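Local coordinates for protein putative ABC transporter (Thermobispora bispora, PDB 4PE6) that binds a four-carbon sugar acid in the crystal and probably serves as the carbohydrate-capturing, solute-binding component of an ABC transporter, at residues 126-129 with 130-133; 159-162 with 163-167. All coordinates share one frame; numbering follows the deposited sequence.

Overall arrangement
Both contacts lie at a helix start: contact 1 is the strand-to-helix junction with its first turn, contact 2 the first two turns of helix 159-173. Both helices bring their first residues to the ligand cleft, a worked example of helix N-termini contributing to a binding site. Each is partly buried, facing both cleft and exterior. Contact 1 puts two aromatic rings against the ligand and closes with a serine cap; contact 2 adds a proline and more charge, with water and salt bridges along its flanks, one on the buried Glu161. Their centres lie about 9 Å apart, and the helix starts pack directly: Phe128 CZ meets Pro160 CG at 3.6 Å, and the Met164 selenium lies close to Trp131.

Contact 1 of 2, residues 126-129 with 130-133; sequences NSFV and DWAT. With LTH ((2R,3S)-2,3,4-trihydroxybutanoic acid), chain C.
Phe128 and Trp131, one turn apart, meet through Phe128 CD1 and Trp131 CE3 at 4.3 Å, the indole carbon lying near the plane of the phenyl ring. Together they form a corner around the terminal hydroxyl of the bound trihydroxybutanoic acid. Ligand O4 lies at the indole edge, in its plane, 3.5 Å from Trp131 CZ3, and approaches Phe128 CE1 obliquely at 3.6 Å. In Trp131, CG anti to the backbone N (chi1 174°), together with chi2 near zero, turns the six-membered part of the indole to the ligand. Behind the phenyl ring, Asn126 O sits over the centre of one face. The ligand is also hydrogen-bonded to Asp113, Ser259, Asn30 and Arg33.

What positions the pair is the helix start. Ser127 is the N-cap: its OG accepts from Asp130 N at 2.9 Å, and its carbonyl accepts from Trp131 N. The Asp130 carboxylate lies against this hydroxyl without a hydrogen bond to it, CG being 3.1 Å from Ser127 OG, where its negative charge probably suits the helix N-terminus. A lysine in its place removes the carboxylate and sets a positive charge there, which would probably weaken the first turn by leaving the helix end uncompensated. The chain here passes from strand 122-126 into helix 128-142, one of the crossings between lobes seen in type I periplasmic binding proteins; Trp131 packs on strand 255-258, and both rings touch helix 159-173.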
ATOM      1  N   ASN A 126      -5.387   1.206  -5.960  1.00 16.89           N
ATOM      2  CA  ASN A 126      -6.244   1.903  -5.031  1.00 17.04           C
ATOM      3  C   ASN A 126      -6.137   3.382  -5.362  1.00 17.05           C
ATOM      4  O   ASN A 126      -5.206   3.813  -6.067  1.00 16.86           O
ATOM      5  CB  ASN A 126      -5.775   1.716  -3.567  1.00 16.79           C
ATOM      6  CG  ASN A 126      -6.161   0.369  -2.930  1.00 16.92           C
ATOM      7  OD1 ASN A 126      -5.852   0.153  -1.748  1.00 16.82           O
ATOM      8  ND2 ASN A 126      -6.760  -0.544  -3.686  1.00 17.06           N
ATOM      9  N   SER A 127      -7.033   4.181  -4.801  1.00 17.44           N
ATOM     10  CA  SER A 127      -6.895   5.656  -4.920  1.00 17.64           C
ATOM     11  C   SER A 127      -5.822   6.192  -3.970  1.00 17.19           C
ATOM     12  O   SER A 127      -6.075   6.466  -2.799  1.00 17.24           O
ATOM     13  CB  SER A 127      -8.196   6.388  -4.657  1.00 18.31           C
ATOM     14  OG  SER A 127      -7.964   7.786  -4.692  1.00 18.65           O
ATOM     15  N   PHE A 128      -4.632   6.386  -4.510  1.00 16.82           N
ATOM     16  CA  PHE A 128      -3.539   6.967  -3.746  1.00 16.57           C
ATOM     17  C   PHE A 128      -3.842   8.408  -3.384  1.00 17.02           C
ATOM     18  O   PHE A 128      -3.479   8.861  -2.302  1.00 16.93           O
ATOM     19  CB  PHE A 128      -2.233   6.795  -4.495  1.00 16.32           C
ATOM     20  CG  PHE A 128      -2.002   5.384  -4.921  1.00 15.98           C
ATOM     21  CD1 PHE A 128      -1.960   4.367  -3.963  1.00 15.66           C
ATOM     22  CD2 PHE A 128      -1.905   5.046  -6.248  1.00 16.06           C
ATOM     23  CE1 PHE A 128      -1.789   3.046  -4.344  1.00 15.51           C
ATOM     24  CE2 PHE A 128      -1.721   3.735  -6.626  1.00 15.78           C
ATOM     25  CZ  PHE A 128      -1.676   2.733  -5.679  1.00 15.55           C
ATOM     26  N   VAL A 129      -4.576   9.098  -4.257  1.00 17.68           N
ATOM     27  CA  VAL A 129      -5.007  10.442  -3.949  1.00 18.35           C
ATOM     28  C   VAL A 129      -5.896  10.476  -2.707  1.00 18.45           C
ATOM     29  O   VAL A 129      -5.698  11.310  -1.835  1.00 18.69           O
ATOM     30  CB  VAL A 129      -5.730  11.097  -5.131  1.00 19.20           C
ATOM     31  CG1 VAL A 129      -6.343  12.417  -4.702  1.00 20.03           C
ATOM     32  CG2 VAL A 129      -4.738  11.327  -6.275  1.00 19.43           C
ATOM     33  N   ASP A 130      -6.874   9.584  -2.625  1.00 18.44           N
ATOM     34  CA  ASP A 130      -7.746   9.554  -1.453  1.00 18.67           C
ATOM     35  C   ASP A 130      -6.957   9.289  -0.167  1.00 18.12           C
ATOM     36  O   ASP A 130      -7.180   9.945   0.845  1.00 18.28           O
ATOM     37  CB  ASP A 130      -8.837   8.504  -1.614  1.00 18.95           C
ATOM     38  CG  ASP A 130      -9.945   8.944  -2.563  1.00 19.92           C
ATOM     39  OD1 ASP A 130      -9.915  10.101  -3.035  1.00 20.51           O
ATOM     40  OD2 ASP A 130     -10.818   8.113  -2.850  1.00 20.20           O
ATOM     41  N   TRP A 131      -6.040   8.317  -0.229  1.00 17.50           N
ATOM     42  CA  TRP A 131      -5.185   7.993   0.913  1.00 17.21           C
ATOM     43  C   TRP A 131      -4.433   9.222   1.355  1.00 17.33           C
ATOM     44  O   TRP A 131      -4.561   9.655   2.489  1.00 17.35           O
ATOM     45  CB  TRP A 131      -4.232   6.859   0.543  1.00 16.65           C
ATOM     46  CG  TRP A 131      -3.178   6.492   1.571  1.00 16.56           C
ATOM     47  CD1 TRP A 131      -2.979   7.039   2.806  1.00 16.82           C
ATOM     48  CD2 TRP A 131      -2.163   5.512   1.399  1.00 16.24           C
ATOM     49  NE1 TRP A 131      -1.888   6.432   3.431  1.00 16.69           N
ATOM     50  CE2 TRP A 131      -1.377   5.496   2.583  1.00 16.34           C
ATOM     51  CE3 TRP A 131      -1.831   4.648   0.356  1.00 15.96           C
ATOM     52  CZ2 TRP A 131      -0.281   4.647   2.749  1.00 16.18           C
ATOM     53  CZ3 TRP A 131      -0.736   3.786   0.533  1.00 15.84           C
ATOM     54  CH2 TRP A 131       0.010   3.789   1.738  1.00 15.87           C
ATOM     55  N   ALA A 132      -3.663   9.814   0.447  1.00 17.53           N
ATOM     56  CA  ALA A 132      -2.895  11.006   0.818  1.00 17.97           C
ATOM     57  C   ALA A 132      -3.758  12.116   1.401  1.00 18.90           C
ATOM     58  O   ALA A 132      -3.313  12.834   2.289  1.00 18.95           O
ATOM     59  CB  ALA A 132      -2.071  11.521  -0.366  1.00 17.96           C
ATOM     60  N   THR A 133      -5.000  12.265   0.905  1.00 19.75           N
ATOM     61  CA  THR A 133      -5.879  13.305   1.391  1.00 20.87           C
ATOM     62  C   THR A 133      -6.372  12.955   2.800  1.00 21.64           C
ATOM     63  O   THR A 133      -6.368  13.802   3.686  1.00 21.68           O
ATOM     64  CB  THR A 133      -7.064  13.532   0.407  1.00 21.35           C
ATOM     65  OG1 THR A 133      -6.545  13.867  -0.885  1.00 21.27           O
ATOM     66  CG2 THR A 133      -7.993  14.679   0.878  1.00 22.32           C
TER
HETATM   67  O1  LTH C 401       2.978   0.881   1.770  1.00 23.17           O
HETATM   68  C1  LTH C 401       3.366   0.363   0.658  1.00 19.98           C
HETATM   69  O   LTH C 401       4.412  -0.296   0.480  1.00 18.42           O
HETATM   70  C2  LTH C 401       2.424   0.474  -0.565  1.00 17.06           C
HETATM   71  O2  LTH C 401       3.031  -0.110  -1.745  1.00 16.65           O
HETATM   72  C3  LTH C 401       2.089   1.914  -0.893  1.00 17.81           C
HETATM   73  O3  LTH C 401       3.287   2.641  -1.161  1.00 17.79           O
HETATM   74  C4  LTH C 401       1.206   1.946  -2.157  1.00 17.90           C
HETATM   75  O4  LTH C 401      -0.037   1.291  -1.793  1.00 16.32           O

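Contact 2 of 2, residues 159-162 with 163-167; sequences QPEA and EMYET
Gln159 and Glu163 lie side by side and are joined by water: Gln159 NE2 donates to it at 3.0 Å, and the same water donates to Glu163 OE1 at 2.6 Å. Their amide and carboxylate planes stand 67° apart, and the other end of the amide is used too, Gln159 OE1 accepting from Ala115 N. Along the backbone, the carbonyls of residues 159 to 162 each accept from the N-H four residues on. Ala162 O accepts a second hydrogen bond, from a water that also donates to Glu166 OE2 at 2.7 Å; that carboxylate has a salt bridge to Lys169 as well. Glu163 O likewise accepts twice, from Thr167 N at 3.0 Å and Thr167 OG1 at 3.1 Å, on opposite faces of the carbonyl plane. Glu161 bends at chi2 (-77°), bringing OE2 to 3.6 Å from Tyr165 CB; Arg153 holds the acid by a salt bridge and makes a cation-pi contact with the tyrosine ring. On the apolar side, Pro160 CB touches the methyl of selenomethionine Met164. Helix 159-173 connects parallel strands 147-153 and 178-185 in a beta-alpha-beta unit, with Pro160 at the ligand and helix 128-142 packed against Met164.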
ATOM      1  N   GLN A 159       5.538   4.784  -8.275  1.00 16.59           N
ATOM      2  CA  GLN A 159       4.501   5.689  -8.818  1.00 16.91           C
ATOM      3  C   GLN A 159       3.502   6.182  -7.751  1.00 16.45           C
ATOM      4  O   GLN A 159       3.211   7.382  -7.677  1.00 16.52           O
ATOM      5  CB  GLN A 159       3.794   5.036 -10.009  1.00 17.47           C
ATOM      6  CG  GLN A 159       2.611   5.823 -10.577  1.00 18.02           C
ATOM      7  CD  GLN A 159       1.299   5.514  -9.894  1.00 18.07           C
ATOM      8  OE1 GLN A 159       1.108   4.441  -9.301  1.00 18.08           O
ATOM      9  NE2 GLN A 159       0.387   6.459  -9.948  1.00 18.52           N
ATOM     10  N   PRO A 160       2.971   5.281  -6.917  1.00 15.94           N
ATOM     11  CA  PRO A 160       2.069   5.794  -5.903  1.00 15.74           C
ATOM     12  C   PRO A 160       2.700   6.818  -4.977  1.00 15.53           C
ATOM     13  O   PRO A 160       2.055   7.802  -4.636  1.00 15.44           O
ATOM     14  CB  PRO A 160       1.649   4.535  -5.113  1.00 15.59           C
ATOM     15  CG  PRO A 160       1.847   3.414  -6.068  1.00 15.78           C
ATOM     16  CD  PRO A 160       3.043   3.813  -6.895  1.00 16.00           C
ATOM     17  N   GLU A 161       3.943   6.600  -4.559  1.00 15.44           N
ATOM     18  CA  GLU A 161       4.591   7.556  -3.672  1.00 15.37           C
ATOM     19  C   GLU A 161       4.709   8.918  -4.336  1.00 15.96           C
ATOM     20  O   GLU A 161       4.454   9.954  -3.713  1.00 15.90           O
ATOM     21  CB  GLU A 161       5.974   7.091  -3.238  1.00 15.30           C
ATOM     22  CG  GLU A 161       6.544   7.940  -2.104  1.00 15.09           C
ATOM     23  CD  GLU A 161       7.095   9.288  -2.537  1.00 15.36           C
ATOM     24  OE1 GLU A 161       7.619   9.386  -3.678  1.00 15.59           O
ATOM     25  OE2 GLU A 161       7.035  10.230  -1.701  1.00 15.31           O
ATOM     26  N   ALA A 162       5.077   8.927  -5.607  1.00 16.67           N
ATOM     27  CA  ALA A 162       5.262  10.192  -6.266  1.00 17.59           C
ATOM     28  C   ALA A 162       3.924  10.945  -6.329  1.00 17.91           C
ATOM     29  O   ALA A 162       3.877  12.152  -6.094  1.00 17.94           O
ATOM     30  CB  ALA A 162       5.875  10.003  -7.652  1.00 18.19           C
ATOM     31  N   GLU A 163       2.844  10.213  -6.604  1.00 18.38           N
ATOM     32  CA  GLU A 163       1.509  10.800  -6.698  1.00 19.18           C
ATOM     33  C   GLU A 163       1.053  11.364  -5.360  1.00 18.84           C
ATOM     34  O   GLU A 163       0.498  12.486  -5.286  1.00 18.64           O
ATOM     35  CB  GLU A 163       0.479   9.774  -7.198  1.00 19.84           C
ATOM     36  CG  GLU A 163      -0.895  10.401  -7.397  1.00 21.21           C
ATOM     37  CD  GLU A 163      -1.877   9.566  -8.194  1.00 22.27           C
ATOM     38  OE1 GLU A 163      -2.038   8.365  -7.922  1.00 23.03           O
ATOM     39  OE2 GLU A 163      -2.519  10.149  -9.090  1.00 23.89           O
HETATM   40  N   MSE A 164       1.291  10.590  -4.297  1.00 18.18           N
HETATM   41  CA  MSE A 164       0.871  11.010  -2.969  1.00 18.31           C
HETATM   42  C   MSE A 164       1.650  12.191  -2.500  1.00 18.15           C
HETATM   43  O   MSE A 164       1.078  13.062  -1.852  1.00 18.33           O
HETATM   44  CB  MSE A 164       0.941   9.844  -1.976  1.00 18.14           C
HETATM   45  CG  MSE A 164      -0.016   8.750  -2.445  1.00 18.68           C
HETATM   46 SE   MSE A 164      -0.411   7.377  -1.069  1.00 19.77          SE
HETATM   47  CE  MSE A 164       1.128   6.216  -1.269  1.00 19.19           C
ATOM     48  N   TYR A 165       2.934  12.270  -2.844  1.00 18.29           N
ATOM     49  CA  TYR A 165       3.758  13.409  -2.430  1.00 18.88           C
ATOM     50  C   TYR A 165       3.212  14.702  -3.078  1.00 19.65           C
ATOM     51  O   TYR A 165       3.123  15.744  -2.425  1.00 19.19           O
ATOM     52  CB  TYR A 165       5.272  13.198  -2.734  1.00 18.93           C
ATOM     53  CG  TYR A 165       6.173  14.303  -2.202  1.00 19.16           C
ATOM     54  CD1 TYR A 165       6.152  14.650  -0.849  1.00 18.93           C
ATOM     55  CD2 TYR A 165       7.042  15.011  -3.044  1.00 19.70           C
ATOM     56  CE1 TYR A 165       6.947  15.671  -0.352  1.00 19.32           C
ATOM     57  CE2 TYR A 165       7.836  16.038  -2.544  1.00 20.18           C
ATOM     58  CZ  TYR A 165       7.788  16.346  -1.190  1.00 19.89           C
ATOM     59  OH  TYR A 165       8.547  17.349  -0.661  1.00 20.58           O
ATOM     60  N   GLU A 166       2.835  14.638  -4.350  1.00 20.45           N
ATOM     61  CA  GLU A 166       2.235  15.797  -4.993  1.00 21.99           C
ATOM     62  C   GLU A 166       0.958  16.176  -4.279  1.00 21.42           C
ATOM     63  O   GLU A 166       0.690  17.365  -4.068  1.00 22.08           O
ATOM     64  CB  GLU A 166       1.935  15.544  -6.479  1.00 23.70           C
ATOM     65  CG  GLU A 166       3.171  15.320  -7.318  1.00 25.06           C
ATOM     66  CD  GLU A 166       4.132  16.483  -7.234  1.00 26.66           C
ATOM     67  OE1 GLU A 166       3.702  17.629  -7.518  1.00 29.45           O
ATOM     68  OE2 GLU A 166       5.310  16.259  -6.855  1.00 27.60           O
ATOM     69  N   THR A 167       0.154  15.179  -3.917  1.00 20.35           N
ATOM     70  CA  THR A 167      -1.100  15.447  -3.226  1.00 20.17           C
ATOM     71  C   THR A 167      -0.816  16.093  -1.856  1.00 19.51           C
ATOM     72  O   THR A 167      -1.418  17.114  -1.513  1.00 19.69           O
ATOM     73  CB  THR A 167      -1.956  14.181  -3.048  1.00 20.02           C
ATOM     74  OG1 THR A 167      -2.205  13.582  -4.316  1.00 20.40           O
ATOM     75  CG2 THR A 167      -3.270  14.498  -2.410  1.00 20.34           C
TER
HETATM   76  O   HOH W   1      -2.627   6.541  -9.651  1.00 20.63           O
HETATM   77  O   HOH W   2       6.053  13.711  -6.704  1.00 26.86           O